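Side-chain contacts in beta-1,3-xylanase (Alcaligenes sp., PDB 2COV), which probably binds beta-1,3-xylan through this family 31 carbohydrate-binding module of the enzyme: residues Phe15-Asp20 / Ala61-Asp66; Trp32-Asn37 / Gly53-Thr58. All coordinates share one frame; numbering follows the deposited sequence.

Contact 1 (Phe15-Asp20 / Ala61-Asp66); sequences FNYVSD and AVLGQD
Leu63 reaches from the loop that follows strand 54-60 toward the end of strand 13-19, where its two methyls settle against Tyr17 and Asp20. Its CB points at the 15-20 segment, and CG, set anti to the carbonyl carbon (chi1 -76°), comes 4.1 Å from Asp20 O. Branch CD1 runs to the carboxylate of Asp20 and lies 3.5 Å from Asp20 OD1, while CD2 meets the tyrosine ring, 4.1 Å from Tyr17 CD2. The leucine crosses the tyrosine side chain at about a right angle.

The carboxylate beside CD1 is held from within its own segment. Tyr17 OH donates to Asp20 OD1 over 2.6 Å, on the anti side of the carboxylate and 35° out of its plane, a bond that helps hold the acid beside the leucine. Ser19 CA lies over one face of the tyrosine ring, toward its rim, and Phe90 packs on Tyr17.

No direct hydrogen bond joins the two segments; a water does so instead, donating to Asp20 O at 2.6 Å and accepting from Leu63 N at 2.9 Å. Leu63 is the second residue of a type II beta turn from Val62 to Gln65, closed by Gln65 N to Val62 O. Just before the turn, Ala61 pairs through its backbone with Gln21.

The contact thus joins the turn between strands 54-60 and 66-75 to the end of outer strand 13-19, where Val18 and Ser19 form a classic beta bulge opposite Glu22. Chemically, the methyls add van der Waals contact, and polar cohesion between the two backbones passes through the water.

Contact 2 (Trp32-Asn37 / Gly53-Thr58); sequences WSAGWN and GAFRKT
The ring of Phe55 projects from strand 54-60 into the bend formed by Trp32, Ala34 and Asn37, each of which meets different atoms of the ring. The Trp32 and Phe55 side chains run antiparallel alongside one another, and the indole presents its edge: Phe55 CE1 lies near the indole plane, 3.9 Å from Trp32 CZ3. At the far end of the phenyl group, the methyl of Ala34 approaches Phe55 CZ to 3.7 Å. The phenylalanine CG stands anti to the carbonyl carbon (chi1 -63°), which carries the ring off the strand toward these partners.

Asn37 addresses the CD2-CE2 side of the ring. Its amide is inclined 53° to the phenyl plane, and Asn37 CG comes within 3.4 Å of Phe55 CD2. Both amide ends lie near Phe55 CD2, Asn37 OD1 at 3.6 Å and also close to CB, ND2 reaching on to CE2. The nitrogen also donates to Gly48 O in the neighbouring strand 44-51, a bond that helps set the rotation of the amide.

Phe71 of strand 66-75 meets both aromatic rings, and His27 makes an edge-to-face contact with Trp32, extending the cluster within this all-beta module, consistent with the immunoglobulin-like sandwich of the E-set clan. Replacing Phe55 by an alanine would probably open a gap between Trp32, Ala34 and Asn37 and strip the indole edge of its phenyl neighbour. Across these segments, cohesion is by shape and dispersion with no hydrogen bond, and the ND2 bond to Gly48 O probably lessens the cost of placing a polar amide against the ring.

How the contacts relate
Contacts 1 and 2 have centres 21 Å apart, on opposite sides of the chain's centre, yet both reach the same antiparallel sheet. Along the chain contact 2 is nested inside contact 1: 15-20 comes first, then 32-37, 53-58 and 61-66. Strand 54-60 carries the 53-58 segment of contact 2 and leads into the 61-66 loop of contact 1. In the sheet it is separated from strand 13-19 by strand 22-28. The segments still touch lightly, where Val18 CG2 lies 4.3 Å from Thr58 OG1. Together the contacts tie two loops, at distant parts of this family 31 carbohydrate-binding module, to its strands.

Contact 1 (Phe15-Asp20 / Ala61-Asp66)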
ATOM      1  N   PHE A  15     -10.425  21.656   0.491  1.00 13.51           N
ATOM      2  CA  PHE A  15     -11.571  21.437   1.381  1.00 13.64           C
ATOM      3  C   PHE A  15     -12.356  22.691   1.603  1.00 14.97           C
ATOM      4  O   PHE A  15     -11.859  23.802   1.448  1.00 14.09           O
ATOM      5  CB  PHE A  15     -11.150  20.846   2.714  1.00 14.77           C
ATOM      6  CG  PHE A  15     -10.419  21.824   3.570  1.00 13.65           C
ATOM      7  CD1 PHE A  15      -9.072  22.011   3.455  1.00 15.07           C
ATOM      8  CD2 PHE A  15     -11.115  22.615   4.509  1.00 15.34           C
ATOM      9  CE1 PHE A  15      -8.394  22.953   4.244  1.00 15.33           C
ATOM     10  CE2 PHE A  15     -10.438  23.563   5.272  1.00 15.66           C
ATOM     11  CZ  PHE A  15      -9.078  23.704   5.204  1.00 15.21           C
ATOM     12  N   ASN A  16     -13.644  22.490   1.946  1.00 15.19           N
ATOM     13  CA  ASN A  16     -14.516  23.506   2.434  1.00 15.45           C
ATOM     14  C   ASN A  16     -14.936  23.250   3.858  1.00 14.61           C
ATOM     15  O   ASN A  16     -15.241  22.116   4.254  1.00 15.30           O
ATOM     16  CB  ASN A  16     -15.833  23.528   1.630  1.00 16.55           C
ATOM     17  CG  ASN A  16     -15.638  23.868   0.175  1.00 17.82           C
ATOM     18  OD1 ASN A  16     -15.007  24.881  -0.154  1.00 17.09           O
ATOM     19  ND2 ASN A  16     -16.216  23.054  -0.711  1.00 18.53           N
ATOM     20  N   TYR A  17     -14.977  24.311   4.656  1.00 15.83           N
ATOM     21  CA  TYR A  17     -15.721  24.284   5.891  1.00 16.28           C
ATOM     22  C   TYR A  17     -17.246  24.168   5.592  1.00 15.99           C
ATOM     23  O   TYR A  17     -17.749  24.913   4.789  1.00 18.59           O
ATOM     24  CB  TYR A  17     -15.398  25.560   6.675  1.00 17.75           C
ATOM     25  CG  TYR A  17     -16.289  25.861   7.852  1.00 18.67           C
ATOM     26  CD1 TYR A  17     -17.465  26.610   7.711  1.00 20.45           C
ATOM     27  CD2 TYR A  17     -15.949  25.448   9.122  1.00 18.21           C
ATOM     28  CE1 TYR A  17     -18.255  26.914   8.821  1.00 21.60           C
ATOM     29  CE2 TYR A  17     -16.742  25.777  10.228  1.00 19.94           C
ATOM     30  CZ  TYR A  17     -17.854  26.471  10.054  1.00 18.90           C
ATOM     31  OH  TYR A  17     -18.666  26.837  11.161  1.00 22.99           O
ATOM     32  N   VAL A  18     -17.882  23.240   6.258  1.00 16.31           N
ATOM     33  CA  VAL A  18     -19.358  23.061   6.150  1.00 16.26           C
ATOM     34  C   VAL A  18     -19.984  23.574   7.433  1.00 17.78           C
ATOM     35  O   VAL A  18     -20.909  24.396   7.385  1.00 18.06           O
ATOM     36  CB  VAL A  18     -19.735  21.607   5.858  1.00 17.20           C
ATOM     37  CG1 VAL A  18     -21.242  21.427   5.808  1.00 18.84           C
ATOM     38  CG2 VAL A  18     -19.121  21.128   4.535  1.00 17.66           C
ATOM     39  N   SER A  19     -19.487  23.061   8.559  1.00 17.79           N
ATOM     40  CA  SER A  19     -19.899  23.583   9.872  1.00 19.05           C
ATOM     41  C   SER A  19     -18.773  23.280  10.809  1.00 19.55           C
ATOM     42  O   SER A  19     -17.794  22.663  10.422  1.00 19.35           O
ATOM     43  CB  SER A  19     -21.177  22.919  10.321  1.00 19.25           C
ATOM     44  OG  SER A  19     -20.962  21.561  10.647  1.00 22.68           O
ATOM     45  N   ASP A  20     -18.909  23.659  12.069  1.00 20.46           N
ATOM     46  CA  ASP A  20     -17.836  23.456  12.998  1.00 21.62           C
ATOM     47  C   ASP A  20     -17.503  21.972  13.176  1.00 20.71           C
ATOM     48  O   ASP A  20     -16.367  21.703  13.588  1.00 23.25           O
ATOM     49  CB  ASP A  20     -18.228  23.995  14.377  1.00 21.45           C
ATOM     50  CG  ASP A  20     -18.089  25.480  14.502  1.00 24.53           C
ATOM     51  OD1 ASP A  20     -17.762  26.206  13.502  1.00 26.36           O
ATOM     52  OD2 ASP A  20     -18.301  25.920  15.682  1.00 29.65           O
ATOM     53  N   ALA A  61     -15.154  16.401  11.476  1.00 14.66           N
ATOM     54  CA  ALA A  61     -13.830  16.974  11.733  1.00 15.71           C
ATOM     55  C   ALA A  61     -13.898  17.945  12.890  1.00 16.36           C
ATOM     56  O   ALA A  61     -14.976  18.345  13.342  1.00 17.37           O
ATOM     57  CB  ALA A  61     -13.284  17.673  10.495  1.00 16.43           C
ATOM     58  N   VAL A  62     -12.734  18.398  13.331  1.00 16.44           N
ATOM     59  CA  VAL A  62     -12.625  19.342  14.461  1.00 17.56           C
ATOM     60  C   VAL A  62     -11.761  20.501  14.003  1.00 16.27           C
ATOM     61  O   VAL A  62     -10.649  20.298  13.547  1.00 17.22           O
ATOM     62  CB  VAL A  62     -12.000  18.666  15.667  1.00 17.33           C
ATOM     63  CG1 VAL A  62     -11.736  19.676  16.795  1.00 17.73           C
ATOM     64  CG2 VAL A  62     -12.880  17.565  16.124  1.00 19.05           C
ATOM     65  N   LEU A  63     -12.270  21.709  14.086  1.00 17.08           N
ATOM     66  CA  LEU A  63     -11.515  22.890  13.719  1.00 17.93           C
ATOM     67  C   LEU A  63     -10.171  22.948  14.438  1.00 18.38           C
ATOM     68  O   LEU A  63     -10.118  22.746  15.656  1.00 20.01           O
ATOM     69  CB  LEU A  63     -12.298  24.172  13.991  1.00 18.80           C
ATOM     70  CG  LEU A  63     -13.393  24.498  13.010  1.00 20.85           C
ATOM     71  CD1 LEU A  63     -14.305  25.550  13.668  1.00 25.14           C
ATOM     72  CD2 LEU A  63     -12.787  24.955  11.696  1.00 21.48           C
ATOM     73  N   GLY A  64      -9.095  23.244  13.672  1.00 17.60           N
ATOM     74  CA  GLY A  64      -7.750  23.357  14.201  1.00 18.16           C
ATOM     75  C   GLY A  64      -6.982  22.089  14.246  1.00 18.96           C
ATOM     76  O   GLY A  64      -5.786  22.147  14.548  1.00 20.60           O
ATOM     77  N   GLN A  65      -7.607  20.952  13.948  1.00 17.40           N
ATOM     78  CA  GLN A  65      -6.900  19.699  13.859  1.00 17.33           C
ATOM     79  C   GLN A  65      -6.359  19.485  12.439  1.00 16.38           C
ATOM     80  O   GLN A  65      -6.805  20.120  11.496  1.00 16.54           O
ATOM     81  CB  GLN A  65      -7.790  18.528  14.288  1.00 18.01           C
ATOM     82  CG  GLN A  65      -8.113  18.607  15.768  1.00 21.22           C
ATOM     83  CD  GLN A  65      -6.938  18.412  16.667  1.00 25.34           C
ATOM     84  OE1 GLN A  65      -6.597  19.305  17.508  1.00 29.62           O
ATOM     85  NE2 GLN A  65      -6.359  17.246  16.602  1.00 22.42           N
ATOM     86  N   ASP A  66      -5.275  18.720  12.387  1.00 17.08           N
ATOM     87  CA  ASP A  66      -4.578  18.431  11.138  1.00 15.93           C
ATOM     88  C   ASP A  66      -5.068  17.102  10.604  1.00 15.37           C
ATOM     89  O   ASP A  66      -5.238  16.155  11.362  1.00 16.68           O
ATOM     90  CB  ASP A  66      -3.078  18.296  11.353  1.00 17.23           C
ATOM     91  CG  ASP A  66      -2.478  19.514  11.928  1.00 21.03           C
ATOM     92  OD1 ASP A  66      -1.447  19.358  12.684  1.00 28.13           O
ATOM     93  OD2 ASP A  66      -2.998  20.607  11.623  1.00 21.37           O
TER
HETATM   94  O   HOH W   1     -14.767  21.986  15.625  1.00 24.40           O

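Contact 2 (Trp32-Asn37 / Gly53-Thr58)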
ATOM      1  N   TRP A  32      -9.979  12.507 -15.671  1.00 13.13           N
ATOM      2  CA  TRP A  32      -9.813  11.050 -15.540  1.00 12.71           C
ATOM      3  C   TRP A  32     -11.036  10.307 -16.027  1.00 12.91           C
ATOM      4  O   TRP A  32     -12.148  10.823 -15.891  1.00 13.38           O
ATOM      5  CB  TRP A  32      -9.578  10.666 -14.120  1.00 12.38           C
ATOM      6  CG  TRP A  32      -8.570  11.487 -13.368  1.00 12.42           C
ATOM      7  CD1 TRP A  32      -7.235  11.320 -13.342  1.00 14.33           C
ATOM      8  CD2 TRP A  32      -8.869  12.513 -12.451  1.00 12.38           C
ATOM      9  NE1 TRP A  32      -6.694  12.239 -12.513  1.00 15.54           N
ATOM     10  CE2 TRP A  32      -7.667  12.969 -11.938  1.00 13.41           C
ATOM     11  CE3 TRP A  32     -10.050  13.108 -12.005  1.00 13.45           C
ATOM     12  CZ2 TRP A  32      -7.608  13.977 -10.991  1.00 14.96           C
ATOM     13  CZ3 TRP A  32      -9.989  14.065 -11.054  1.00 14.58           C
ATOM     14  CH2 TRP A  32      -8.795  14.513 -10.587  1.00 14.64           C
ATOM     15  N   SER A  33     -10.898   9.069 -16.457  1.00 12.36           N
ATOM     16  CA  SER A  33     -12.087   8.295 -16.782  1.00 12.15           C
ATOM     17  C   SER A  33     -12.990   8.129 -15.553  1.00 12.18           C
ATOM     18  O   SER A  33     -14.182   8.170 -15.682  1.00 12.41           O
ATOM     19  CB  SER A  33     -11.668   6.954 -17.388  1.00 11.98           C
ATOM     20  OG  SER A  33     -10.723   6.255 -16.610  1.00 11.62           O
ATOM     21  N   ALA A  34     -12.427   7.928 -14.379  1.00 10.97           N
ATOM     22  CA  ALA A  34     -13.150   8.071 -13.146  1.00 11.93           C
ATOM     23  C   ALA A  34     -14.362   7.161 -13.059  1.00 12.22           C
ATOM     24  O   ALA A  34     -15.423   7.534 -12.569  1.00 12.33           O
ATOM     25  CB  ALA A  34     -13.456   9.500 -12.833  1.00 12.09           C
ATOM     26  N   GLY A  35     -14.198   5.877 -13.433  1.00 11.87           N
ATOM     27  CA  GLY A  35     -15.265   4.897 -13.194  1.00 12.35           C
ATOM     28  C   GLY A  35     -15.593   4.683 -11.751  1.00 12.93           C
ATOM     29  O   GLY A  35     -16.691   4.286 -11.407  1.00 14.42           O
ATOM     30  N   TRP A  36     -14.594   4.854 -10.906  1.00 11.29           N
ATOM     31  CA  TRP A  36     -14.749   4.924  -9.448  1.00 11.39           C
ATOM     32  C   TRP A  36     -13.867   6.054  -8.921  1.00 11.14           C
ATOM     33  O   TRP A  36     -12.933   6.514  -9.617  1.00 10.78           O
ATOM     34  CB  TRP A  36     -14.452   3.574  -8.732  1.00 11.96           C
ATOM     35  CG  TRP A  36     -13.071   3.041  -9.009  1.00 11.86           C
ATOM     36  CD1 TRP A  36     -12.727   2.124  -9.946  1.00 12.03           C
ATOM     37  CD2 TRP A  36     -11.810   3.439  -8.400  1.00 11.56           C
ATOM     38  NE1 TRP A  36     -11.413   1.903  -9.977  1.00 12.75           N
ATOM     39  CE2 TRP A  36     -10.808   2.699  -9.031  1.00 11.78           C
ATOM     40  CE3 TRP A  36     -11.479   4.319  -7.390  1.00 11.88           C
ATOM     41  CZ2 TRP A  36      -9.480   2.865  -8.707  1.00 12.05           C
ATOM     42  CZ3 TRP A  36     -10.143   4.472  -7.050  1.00 12.55           C
ATOM     43  CH2 TRP A  36      -9.149   3.792  -7.731  1.00 13.73           C
ATOM     44  N   ASN A  37     -14.198   6.521  -7.699  1.00 10.92           N
ATOM     45  CA  ASN A  37     -13.369   7.509  -6.994  1.00 10.77           C
ATOM     46  C   ASN A  37     -13.624   7.419  -5.521  1.00 10.74           C
ATOM     47  O   ASN A  37     -14.747   7.124  -5.101  1.00 12.00           O
ATOM     48  CB  ASN A  37     -13.642   8.937  -7.515  1.00 11.97           C
ATOM     49  CG  ASN A  37     -14.909   9.544  -6.927  1.00 12.03           C
ATOM     50  OD1 ASN A  37     -14.822  10.265  -5.938  1.00 12.96           O
ATOM     51  ND2 ASN A  37     -16.090   9.216  -7.505  1.00 11.75           N
ATOM     52  N   GLY A  53     -18.488  20.087 -10.958  1.00 14.60           N
ATOM     53  CA  GLY A  53     -17.129  20.111 -11.422  1.00 14.29           C
ATOM     54  C   GLY A  53     -16.078  19.494 -10.497  1.00 13.60           C
ATOM     55  O   GLY A  53     -14.916  19.529 -10.871  1.00 14.26           O
ATOM     56  N   ALA A  54     -16.487  18.898  -9.381  1.00 12.16           N
ATOM     57  CA  ALA A  54     -15.556  18.336  -8.432  1.00 11.76           C
ATOM     58  C   ALA A  54     -16.151  17.071  -7.848  1.00 11.46           C
ATOM     59  O   ALA A  54     -17.377  16.949  -7.658  1.00 13.56           O
ATOM     60  CB  ALA A  54     -15.259  19.345  -7.310  1.00 12.86           C
ATOM     61  N   PHE A  55     -15.256  16.193  -7.455  1.00 11.69           N
ATOM     62  CA  PHE A  55     -15.563  15.015  -6.679  1.00 11.45           C
ATOM     63  C   PHE A  55     -15.519  15.377  -5.229  1.00 11.81           C
ATOM     64  O   PHE A  55     -14.505  15.931  -4.819  1.00 12.90           O
ATOM     65  CB  PHE A  55     -14.586  13.891  -6.972  1.00 12.34           C
ATOM     66  CG  PHE A  55     -14.635  13.411  -8.421  1.00 12.05           C
ATOM     67  CD1 PHE A  55     -13.813  13.959  -9.359  1.00 13.44           C
ATOM     68  CD2 PHE A  55     -15.489  12.391  -8.770  1.00 13.94           C
ATOM     69  CE1 PHE A  55     -13.854  13.511 -10.680  1.00 14.07           C
ATOM     70  CE2 PHE A  55     -15.569  11.950 -10.108  1.00 15.12           C
ATOM     71  CZ  PHE A  55     -14.729  12.510 -11.015  1.00 15.37           C
ATOM     72  N   ARG A  56     -16.531  15.054  -4.417  1.00 12.12           N
ATOM     73  CA  ARG A  56     -16.636  15.645  -3.112  1.00 12.95           C
ATOM     74  C   ARG A  56     -17.326  14.741  -2.112  1.00 12.35           C
ATOM     75  O   ARG A  56     -18.201  13.950  -2.508  1.00 13.27           O
ATOM     76  CB  ARG A  56     -17.301  16.951  -3.179  1.00 16.26           C
ATOM     77  CG  ARG A  56     -18.619  17.063  -3.744  1.00 18.50           C
ATOM     78  CD  ARG A  56     -18.975  18.773  -4.119  1.00 18.53           C
ATOM     79  NE  ARG A  56     -18.773  19.510  -5.342  1.00 26.41           N
ATOM     80  CZ  ARG A  56     -18.364  20.741  -5.255  1.00 21.75           C
ATOM     81  NH1 ARG A  56     -18.166  21.454  -6.308  1.00 26.90           N
ATOM     82  NH2 ARG A  56     -18.021  21.282  -4.000  1.00 25.35           N
ATOM     83  N   LYS A  57     -16.923  14.815  -0.832  1.00 12.79           N
ATOM     84  CA  LYS A  57     -17.590  14.113   0.222  1.00 12.92           C
ATOM     85  C   LYS A  57     -17.345  14.843   1.539  1.00 12.59           C
ATOM     86  O   LYS A  57     -16.324  15.491   1.695  1.00 12.92           O
ATOM     87  CB  LYS A  57     -17.129  12.648   0.338  1.00 16.02           C
ATOM     88  CG  LYS A  57     -18.200  11.668   0.925  1.00 19.60           C
ATOM     89  CD  LYS A  57     -19.333  11.466  -0.035  1.00 22.39           C
ATOM     90  CE  LYS A  57     -20.392  10.544   0.593  1.00 26.72           C
ATOM     91  NZ  LYS A  57     -21.681  10.573  -0.021  1.00 28.47           N
ATOM     92  N   THR A  58     -18.295  14.735   2.469  1.00 13.43           N
ATOM     93  CA  THR A  58     -18.195  15.355   3.783  1.00 13.95           C
ATOM     94  C   THR A  58     -17.921  14.336   4.882  1.00 13.26           C
ATOM     95  O   THR A  58     -18.343  13.164   4.831  1.00 15.14           O
ATOM     96  CB  THR A  58     -19.489  16.159   4.069  1.00 16.19           C
ATOM     97  OG1 THR A  58     -19.671  17.152   3.013  1.00 18.33           O
ATOM     98  CG2 THR A  58     -19.488  16.782   5.406  1.00 19.99           C
TER